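Local coordinates for protein uncharacterized HTH-type transcriptional regulator HI_0893 (Haemophilus influenzae, PDB 3QKX) that probably binds DNA at cis-regulatory sites as a TetR-family transcription factor, with an N-terminal helix-turn-helix and an all-helical C-terminal domain, at residues Q87-I92 / E173-V178; C125-F130 / L150-T155. All blocks are in the same frame, centred on the assembly; numbering follows the deposited sequence.

Contact 1: residues Q87-I92 / E173-V178; sequences QMWKNI and EILESV. With SO4 (sulfate ion), chain D; SO4 (sulfate ion), chain F.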
ATOM      1  N   GLN A  87       3.222  13.192 -16.317  1.00 56.02           N
ATOM      2  CA  GLN A  87       4.660  13.186 -16.001  1.00 57.53           C
ATOM      3  C   GLN A  87       4.904  12.661 -14.594  1.00 55.88           C
ATOM      4  O   GLN A  87       5.789  11.850 -14.389  1.00 57.32           O
ATOM      5  CB  GLN A  87       5.233  14.590 -16.111  1.00 59.72           C
ATOM      6  CG  GLN A  87       6.767  14.695 -15.929  1.00 62.70           C
ATOM      7  CD  GLN A  87       7.502  13.978 -17.027  1.00 65.48           C
ATOM      8  OE1 GLN A  87       7.444  14.387 -18.166  1.00 69.50           O
ATOM      9  NE2 GLN A  87       8.136  12.866 -16.699  1.00 64.01           N
HETATM   10  N   MSE A  88       4.134  13.153 -13.628  1.00 53.68           N
HETATM   11  CA  MSE A  88       4.301  12.730 -12.238  1.00 51.93           C
HETATM   12  C   MSE A  88       4.006  11.242 -12.086  1.00 50.55           C
HETATM   13  O   MSE A  88       4.692  10.553 -11.350  1.00 51.61           O
HETATM   14  CB  MSE A  88       3.407  13.550 -11.288  1.00 49.72           C
HETATM   15  CG  MSE A  88       3.952  14.924 -10.979  1.00 49.68           C
HETATM   16 SE   MSE A  88       2.926  15.810  -9.563  0.75 42.15          SE
HETATM   17  CE  MSE A  88       1.242  16.120 -10.508  1.00 43.97           C
ATOM     18  N   TRP A  89       2.987  10.748 -12.779  1.00 49.56           N
ATOM     19  CA  TRP A  89       2.668   9.313 -12.752  1.00 48.24           C
ATOM     20  C   TRP A  89       3.856   8.496 -13.255  1.00 50.70           C
ATOM     21  O   TRP A  89       4.280   7.553 -12.612  1.00 51.20           O
ATOM     22  CB  TRP A  89       1.433   9.020 -13.615  1.00 47.89           C
ATOM     23  CG  TRP A  89       0.776   7.729 -13.277  1.00 45.26           C
ATOM     24  CD1 TRP A  89      -0.301   7.560 -12.483  1.00 44.74           C
ATOM     25  CD2 TRP A  89       1.155   6.432 -13.725  1.00 47.55           C
ATOM     26  NE1 TRP A  89      -0.615   6.233 -12.379  1.00 45.68           N
ATOM     27  CE2 TRP A  89       0.277   5.514 -13.123  1.00 44.42           C
ATOM     28  CE3 TRP A  89       2.176   5.945 -14.559  1.00 48.41           C
ATOM     29  CZ2 TRP A  89       0.356   4.169 -13.343  1.00 45.88           C
ATOM     30  CZ3 TRP A  89       2.263   4.608 -14.755  1.00 50.96           C
ATOM     31  CH2 TRP A  89       1.348   3.722 -14.156  1.00 48.17           C
ATOM     32  N   LYS A  90       4.389   8.887 -14.409  1.00 52.94           N
ATOM     33  CA  LYS A  90       5.499   8.188 -15.049  0.50 55.66           C
ATOM     34  C   LYS A  90       6.761   8.278 -14.211  1.00 56.81           C
ATOM     35  O   LYS A  90       7.539   7.305 -14.109  1.00 58.21           O
ATOM     36  CB  LYS A  90       5.785   8.788 -16.428  0.50 58.55           C
ATOM     37  CG  LYS A  90       4.684   8.584 -17.455  0.50 59.13           C
ATOM     38  CD  LYS A  90       4.826   9.589 -18.569  0.50 61.51           C
ATOM     39  CE  LYS A  90       5.613   9.034 -19.764  0.50 66.53           C
ATOM     40  NZ  LYS A  90       5.768  10.053 -20.850  0.50 69.01           N
ATOM     41  N   ASN A  91       6.986   9.447 -13.612  1.00 56.05           N
ATOM     42  CA  ASN A  91       8.123   9.610 -12.717  1.00 57.52           C
ATOM     43  C   ASN A  91       8.086   8.571 -11.609  1.00 56.90           C
ATOM     44  O   ASN A  91       9.087   7.939 -11.337  1.00 59.60           O
ATOM     45  CB  ASN A  91       8.146  10.976 -12.057  1.00 57.49           C
ATOM     46  CG  ASN A  91       8.478  12.121 -13.020  1.00 59.04           C
ATOM     47  OD1 ASN A  91       9.050  11.923 -14.079  1.00 59.66           O
ATOM     48  ND2 ASN A  91       8.073  13.326 -12.643  1.00 56.96           N
ATOM     49  N   ILE A  92       6.919   8.383 -10.990  1.00 54.24           N
ATOM     50  CA  ILE A  92       6.794   7.422  -9.906  1.00 53.34           C
ATOM     51  C   ILE A  92       6.962   6.010 -10.423  1.00 54.24           C
ATOM     52  O   ILE A  92       7.656   5.211  -9.807  1.00 56.12           O
ATOM     53  CB  ILE A  92       5.425   7.524  -9.195  1.00 50.99           C
ATOM     54  CG1 ILE A  92       5.282   8.870  -8.488  1.00 50.76           C
ATOM     55  CG2 ILE A  92       5.270   6.418  -8.169  1.00 48.30           C
ATOM     56  CD1 ILE A  92       3.896   9.046  -7.771  1.00 49.63           C
ATOM     57  N   GLU A 173      -0.071   0.873 -23.874  1.00 87.22           N
ATOM     58  CA  GLU A 173      -1.497   1.300 -23.948  1.00 86.15           C
ATOM     59  C   GLU A 173      -2.221   1.111 -22.608  1.00 80.69           C
ATOM     60  O   GLU A 173      -3.054   1.947 -22.226  1.00 77.66           O
ATOM     61  CB  GLU A 173      -2.289   0.529 -25.026  1.00 92.25           C
ATOM     62  CG  GLU A 173      -1.791   0.672 -26.476  1.00 99.91           C
ATOM     63  CD  GLU A 173      -0.759  -0.374 -26.888  1.00106.91           C
ATOM     64  OE1 GLU A 173      -0.806  -1.516 -26.376  1.00109.54           O
ATOM     65  OE2 GLU A 173       0.099  -0.050 -27.743  1.00112.55           O
ATOM     66  N   ILE A 174      -1.905   0.011 -21.914  1.00 79.66           N
ATOM     67  CA  ILE A 174      -2.424  -0.247 -20.566  1.00 75.08           C
ATOM     68  C   ILE A 174      -1.954   0.831 -19.575  1.00 69.65           C
ATOM     69  O   ILE A 174      -2.776   1.380 -18.833  1.00 66.24           O
ATOM     70  CB  ILE A 174      -2.071  -1.697 -20.060  1.00 76.51           C
ATOM     71  CG1 ILE A 174      -2.845  -2.750 -20.869  1.00 81.98           C
ATOM     72  CG2 ILE A 174      -2.406  -1.865 -18.600  1.00 72.15           C
ATOM     73  CD1 ILE A 174      -2.321  -4.197 -20.729  1.00 85.96           C
ATOM     74  N   LEU A 175      -0.665   1.177 -19.591  1.00 68.96           N
ATOM     75  CA  LEU A 175      -0.159   2.242 -18.682  1.00 64.86           C
ATOM     76  C   LEU A 175      -0.840   3.591 -18.914  1.00 62.85           C
ATOM     77  O   LEU A 175      -1.132   4.308 -17.955  1.00 59.76           O
ATOM     78  CB  LEU A 175       1.356   2.434 -18.789  1.00 66.00           C
ATOM     79  CG  LEU A 175       2.278   1.581 -17.903  1.00 66.84           C
ATOM     80  CD1 LEU A 175       1.781   0.173 -17.714  1.00 67.45           C
ATOM     81  CD2 LEU A 175       3.687   1.557 -18.512  1.00 70.05           C
ATOM     82  N   GLU A 176      -1.091   3.933 -20.176  1.00 65.01           N
ATOM     83  CA  GLU A 176      -1.774   5.182 -20.506  1.00 63.43           C
ATOM     84  C   GLU A 176      -3.229   5.124 -20.087  1.00 61.05           C
ATOM     85  O   GLU A 176      -3.783   6.117 -19.587  1.00 58.50           O
ATOM     86  CB  GLU A 176      -1.697   5.471 -22.018  1.00 68.26           C
ATOM     87  CG  GLU A 176      -0.275   5.668 -22.589  1.00 70.69           C
ATOM     88  CD  GLU A 176       0.438   6.907 -22.088  1.00 68.63           C
ATOM     89  OE1 GLU A 176      -0.211   7.776 -21.475  1.00 65.84           O
ATOM     90  OE2 GLU A 176       1.664   7.019 -22.325  1.00 71.22           O
ATOM     91  N   SER A 177      -3.859   3.971 -20.295  1.00 62.18           N
ATOM     92  CA  SER A 177      -5.213   3.760 -19.791  1.00 60.67           C
ATOM     93  C   SER A 177      -5.289   4.037 -18.301  1.00 55.54           C
ATOM     94  O   SER A 177      -6.118   4.814 -17.886  1.00 53.30           O
ATOM     95  CB  SER A 177      -5.713   2.354 -20.101  1.00 64.14           C
ATOM     96  OG  SER A 177      -6.327   2.309 -21.380  1.00 69.92           O
ATOM     97  N   VAL A 178      -4.369   3.482 -17.516  1.00 53.94           N
ATOM     98  CA  VAL A 178      -4.351   3.740 -16.064  1.00 50.36           C
ATOM     99  C   VAL A 178      -4.051   5.203 -15.733  1.00 49.09           C
ATOM    100  O   VAL A 178      -4.669   5.777 -14.842  1.00 48.16           O
ATOM    101  CB  VAL A 178      -3.343   2.853 -15.324  1.00 49.73           C
ATOM    102  CG1 VAL A 178      -3.313   3.218 -13.894  1.00 46.53           C
ATOM    103  CG2 VAL A 178      -3.687   1.376 -15.483  1.00 49.38           C
TER
HETATM  104  S   SO4 D 205      -9.740   2.882 -22.442  0.50 60.06           S
HETATM  105  O1  SO4 D 205     -10.659   4.002 -22.713  0.50 57.04           O
HETATM  106  O2  SO4 D 205     -10.481   1.701 -21.986  0.50 56.16           O
HETATM  107  O3  SO4 D 205      -8.714   3.297 -21.483  0.50 56.15           O
HETATM  108  O4  SO4 D 205      -9.069   2.508 -23.686  0.50 60.68           O
HETATM  109  S   SO4 F 208       5.097  11.672 -24.630  0.75 89.52           S
HETATM  110  O1  SO4 F 208       5.710  12.717 -23.802  0.75 86.88           O
HETATM  111  O2  SO4 F 208       3.668  11.926 -24.824  0.75 88.10           O
HETATM  112  O3  SO4 F 208       5.302  10.372 -23.983  0.75 89.06           O
HETATM  113  O4  SO4 F 208       5.725  11.639 -25.946  0.75 89.43           O
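This is an apolar helix-to-helix contact in the C-terminal domain, where the indole of W89 on helix 81-98 reaches V178 and L175 on helix 172-184. The backbones stay well apart, 9.6 Å between W89 CA and V178 CA, and the tryptophan side chain bridges most of that distance. With CG anti to the backbone N (chi1 -160°), the indole extends from its helix and brings the six-membered ring to the partner: CZ2 lies 3.8 Å from V178 CG1, the two side chains crossing at about a right angle. Farther round the six-membered ring, past CH2, CZ3 meets L175 CG more loosely at 4.4 Å. The indole nitrogen NE1 is hydrogen-bonded to T155 OG1 of helix 154-165, a bond that fixes the rotation of the ring while W93 of its own helix packs against it, the two ring planes about 20° apart. An all-helical C-terminal domain of this kind accompanies the DNA-binding helix-turn-helix in TetR-family regulators, and the contact lies close to its subunit interface: V178 also packs on I147 of the second subunit. Beside these apolar contacts, partly exposed side chains carry charge. E176 OE1 forms a salt bridge with R86 NE. In the modelled conformer K90 NZ lies 3.2 Å from O3 of a sulfate (chain F) that R86 also holds, a weak and doubtful bond. S177 OG donates to O3 of the other sulfate (chain D) at 2.6 Å, which R181 NH2 also bonds; both sulfates are probably from the crystallisation liquor.

Contact 2: residues C125-F130 / L150-T155; sequences CRWDLF and LLSLKT. With EDO (1,2-ethanediol), chain C.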
ATOM      1  N   CYS A 125       5.293  20.698  -1.444  1.00 89.39           N
ATOM      2  CA  CYS A 125       5.274  19.451  -2.176  1.00 82.82           C
ATOM      3  C   CYS A 125       4.653  19.690  -3.549  1.00 77.78           C
ATOM      4  O   CYS A 125       3.635  20.353  -3.654  1.00 76.74           O
ATOM      5  CB  CYS A 125       4.458  18.408  -1.408  1.00 80.48           C
ATOM      6  SG  CYS A 125       4.324  16.824  -2.238  1.00 76.77           S
ATOM      7  N   ARG A 126       5.268  19.147  -4.596  1.00 74.09           N
ATOM      8  CA  ARG A 126       4.767  19.305  -5.965  1.00 70.73           C
ATOM      9  C   ARG A 126       3.287  18.891  -6.103  1.00 66.54           C
ATOM     10  O   ARG A 126       2.520  19.564  -6.781  1.00 66.08           O
ATOM     11  CB  ARG A 126       5.647  18.509  -6.953  1.00 69.49           C
ATOM     12  CG  ARG A 126       5.201  18.501  -8.429  1.00 67.26           C
ATOM     13  CD  ARG A 126       4.921  19.895  -8.977  1.00 70.91           C
ATOM     14  NE  ARG A 126       6.028  20.835  -8.747  1.00 74.63           N
ATOM     15  CZ  ARG A 126       5.943  22.169  -8.820  1.00 78.93           C
ATOM     16  NH1 ARG A 126       4.783  22.771  -9.085  1.00 78.74           N
ATOM     17  NH2 ARG A 126       7.040  22.931  -8.602  1.00 83.14           N
ATOM     18  N   TRP A 127       2.891  17.811  -5.431  1.00 63.64           N
ATOM     19  CA  TRP A 127       1.504  17.359  -5.470  1.00 59.96           C
ATOM     20  C   TRP A 127       0.568  18.411  -4.932  1.00 61.73           C
ATOM     21  O   TRP A 127      -0.454  18.721  -5.568  1.00 60.71           O
ATOM     22  CB  TRP A 127       1.300  16.082  -4.660  1.00 58.09           C
ATOM     23  CG  TRP A 127      -0.125  15.661  -4.667  1.00 54.18           C
ATOM     24  CD1 TRP A 127      -0.986  15.630  -3.602  1.00 53.92           C
ATOM     25  CD2 TRP A 127      -0.889  15.264  -5.810  1.00 49.59           C
ATOM     26  NE1 TRP A 127      -2.238  15.232  -4.020  1.00 49.42           N
ATOM     27  CE2 TRP A 127      -2.192  14.979  -5.367  1.00 49.45           C
ATOM     28  CE3 TRP A 127      -0.592  15.106  -7.157  1.00 48.82           C
ATOM     29  CZ2 TRP A 127      -3.198  14.568  -6.234  1.00 48.70           C
ATOM     30  CZ3 TRP A 127      -1.601  14.685  -8.020  1.00 47.52           C
ATOM     31  CH2 TRP A 127      -2.878  14.431  -7.554  1.00 47.27           C
ATOM     32  N   ASP A 128       0.900  18.927  -3.750  1.00 64.65           N
ATOM     33  CA  ASP A 128       0.097  19.943  -3.088  1.00 67.45           C
ATOM     34  C   ASP A 128      -0.027  21.165  -3.980  1.00 67.88           C
ATOM     35  O   ASP A 128      -1.141  21.681  -4.174  1.00 67.40           O
ATOM     36  CB  ASP A 128       0.705  20.343  -1.711  1.00 72.13           C
ATOM     37  CG  ASP A 128       0.440  19.286  -0.586  1.00 74.19           C
ATOM     38  OD1 ASP A 128      -0.290  18.290  -0.802  1.00 74.12           O
ATOM     39  OD2 ASP A 128       0.965  19.475   0.531  1.00 81.11           O
ATOM     40  N   LEU A 129       1.111  21.609  -4.527  1.00 68.64           N
ATOM     41  CA  LEU A 129       1.167  22.789  -5.397  1.00 70.11           C
ATOM     42  C   LEU A 129       0.354  22.578  -6.653  1.00 66.62           C
ATOM     43  O   LEU A 129      -0.378  23.476  -7.085  1.00 68.33           O
ATOM     44  CB  LEU A 129       2.607  23.117  -5.809  1.00 72.31           C
ATOM     45  CG  LEU A 129       3.601  23.664  -4.770  1.00 77.46           C
ATOM     46  CD1 LEU A 129       4.918  24.055  -5.460  1.00 79.86           C
ATOM     47  CD2 LEU A 129       3.042  24.843  -4.001  1.00 81.41           C
ATOM     48  N   PHE A 130       0.498  21.406  -7.247  1.00 62.46           N
ATOM     49  CA  PHE A 130      -0.229  21.077  -8.451  1.00 59.54           C
ATOM     50  C   PHE A 130      -1.737  21.112  -8.201  1.00 58.53           C
ATOM     51  O   PHE A 130      -2.478  21.669  -8.997  1.00 58.97           O
ATOM     52  CB  PHE A 130       0.194  19.707  -8.956  1.00 56.27           C
ATOM     53  CG  PHE A 130      -0.731  19.124  -9.993  1.00 54.97           C
ATOM     54  CD1 PHE A 130      -0.591  19.473 -11.326  1.00 55.58           C
ATOM     55  CD2 PHE A 130      -1.732  18.214  -9.636  1.00 52.36           C
ATOM     56  CE1 PHE A 130      -1.426  18.946 -12.300  1.00 54.76           C
ATOM     57  CE2 PHE A 130      -2.574  17.656 -10.615  1.00 52.60           C
ATOM     58  CZ  PHE A 130      -2.423  18.036 -11.952  1.00 53.16           C
ATOM     59  N   LEU A 150      -4.867   9.740  -3.258  1.00 45.14           N
ATOM     60  CA  LEU A 150      -5.228   8.345  -3.053  1.00 45.06           C
ATOM     61  C   LEU A 150      -6.216   7.825  -4.108  1.00 44.28           C
ATOM     62  O   LEU A 150      -6.325   6.608  -4.296  1.00 44.79           O
ATOM     63  CB  LEU A 150      -5.755   8.114  -1.623  1.00 46.58           C
ATOM     64  CG  LEU A 150      -4.695   8.291  -0.503  1.00 49.44           C
ATOM     65  CD1 LEU A 150      -5.361   8.285   0.902  1.00 53.98           C
ATOM     66  CD2 LEU A 150      -3.481   7.269  -0.531  1.00 47.18           C
ATOM     67  N   LEU A 151      -6.905   8.745  -4.798  1.00 44.11           N
ATOM     68  CA  LEU A 151      -7.749   8.430  -5.960  1.00 43.12           C
ATOM     69  C   LEU A 151      -6.993   8.413  -7.293  1.00 42.54           C
ATOM     70  O   LEU A 151      -7.547   7.946  -8.283  1.00 42.24           O
ATOM     71  CB  LEU A 151      -8.911   9.436  -6.089  1.00 43.05           C
ATOM     72  CG  LEU A 151     -10.036   9.414  -5.063  1.00 45.98           C
ATOM     73  CD1 LEU A 151     -11.033  10.530  -5.353  1.00 45.22           C
ATOM     74  CD2 LEU A 151     -10.758   8.074  -5.026  1.00 45.61           C
ATOM     75  N   SER A 152      -5.767   8.936  -7.341  1.00 42.59           N
ATOM     76  CA  SER A 152      -5.109   9.203  -8.634  1.00 42.88           C
ATOM     77  C   SER A 152      -3.635   8.696  -8.690  1.00 43.03           C
ATOM     78  O   SER A 152      -3.385   7.529  -9.072  1.00 43.19           O
ATOM     79  CB  SER A 152      -5.210  10.681  -8.973  1.00 42.99           C
ATOM     80  OG  SER A 152      -4.588  11.484  -7.980  1.00 45.79           O
ATOM     81  N   LEU A 153      -2.677   9.521  -8.271  1.00 43.04           N
ATOM     82  CA  LEU A 153      -1.271   9.123  -8.359  1.00 43.58           C
ATOM     83  C   LEU A 153      -0.989   7.846  -7.611  1.00 43.02           C
ATOM     84  O   LEU A 153      -0.077   7.111  -7.976  1.00 43.64           O
ATOM     85  CB  LEU A 153      -0.335  10.189  -7.803  1.00 44.78           C
ATOM     86  CG  LEU A 153       0.308  11.129  -8.780  1.00 47.25           C
ATOM     87  CD1 LEU A 153       1.411  11.920  -8.050  1.00 48.41           C
ATOM     88  CD2 LEU A 153       0.856  10.353  -9.943  1.00 48.66           C
ATOM     89  N   LYS A 154      -1.763   7.582  -6.561  1.00 42.47           N
ATOM     90  CA  LYS A 154      -1.611   6.353  -5.796  1.00 42.26           C
ATOM     91  C   LYS A 154      -1.582   5.125  -6.673  1.00 42.01           C
ATOM     92  O   LYS A 154      -0.898   4.195  -6.324  1.00 43.41           O
ATOM     93  CB  LYS A 154      -2.712   6.229  -4.761  1.00 42.27           C
ATOM     94  CG  LYS A 154      -2.609   5.051  -3.808  1.00 42.77           C
ATOM     95  CD  LYS A 154      -1.306   5.000  -3.057  1.00 42.61           C
ATOM     96  CE  LYS A 154      -1.353   3.978  -1.933  1.00 44.97           C
ATOM     97  NZ  LYS A 154      -0.045   3.843  -1.223  1.00 47.63           N
ATOM     98  N   THR A 155      -2.312   5.126  -7.801  1.00 41.63           N
ATOM     99  CA  THR A 155      -2.337   3.981  -8.727  1.00 42.33           C
ATOM    100  C   THR A 155      -0.933   3.592  -9.220  1.00 43.52           C
ATOM    101  O   THR A 155      -0.601   2.414  -9.306  1.00 43.51           O
ATOM    102  CB  THR A 155      -3.233   4.249  -9.953  1.00 42.85           C
ATOM    103  OG1 THR A 155      -2.882   5.517 -10.553  1.00 43.40           O
ATOM    104  CG2 THR A 155      -4.725   4.233  -9.563  1.00 40.67           C
TER
HETATM  105  C1  EDO C 202      -0.363  14.039  -0.144  1.00100.20           C
HETATM  106  O1  EDO C 202       0.162  12.717  -0.319  1.00 99.21           O
HETATM  107  C2  EDO C 202      -0.349  14.421   1.334  1.00100.60           C
HETATM  108  O2  EDO C 202      -0.733  15.798   1.474  1.00100.97           O
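The serine hydroxyl of S152 lies against the indole of W127, its OG only 3.4 Å from CH2, at a break between helices 145-151 and 154-165. That oxygen is not left to the ring alone, since S152 OG is hydrogen-bonded to L148 O one turn back. Its chi1 of 60° holds OG between the backbone N and the carbonyl carbon, from where it meets both L148 O and the ring. Beside it, L153 CD1 packs on another part of the same ring, 3.9 Å from W127 CE3, the leucine and tryptophan side chains running past each other in opposite directions. W127 reaches both residues because its CG stands anti to the backbone N (chi1 178°), and NE1 is hydrogen-bonded to E145 O. Around the break, S152 O accepts twice from T155: from its backbone N and, over a short and somewhat doubtful distance, from OG1, which approaches almost in line with the carbonyl bond. The facing helix begins right after C125, an N-cap residue whose SG takes a weak 3.6 Å bond from W127 N. Near this end an ethanediol, probably from the crystallisation liquor, has C1 at 3.9 Å from W127 CD1 and a weak bond from O2 to D128 OD1. F149 meets the indole edge-to-face, and I186 of the C-terminal tail touches both W127 and S152. Helix 126-137 is thus joined to the turn between helices 145-151 and 154-165, with Y85 of helix 81-98 against S152, L71 of helix 52-72 against L153, and L150 O bonded to N158 of the second subunit.

Overall arrangement
From the N terminus the chain passes through the helix-turn-helix region and helix 52-72 before helix 81-98 supplies the first half of contact 1. That contact closes a long loop only when helix 172-184 returns to it. Contact 2 is nested inside: helix 126-137 and the break before helix 154-165 close a shorter loop of 19 intervening residues, both within the C-terminal domain. The two centres lie 13 Å apart, yet the contacts touch, because selenomethionine M88 packs on R126 and F130, while L153 lies against W89. Helix 81-98 therefore touches both pairings, linking helices 126-137, 154-165 and 172-184 into one bundle.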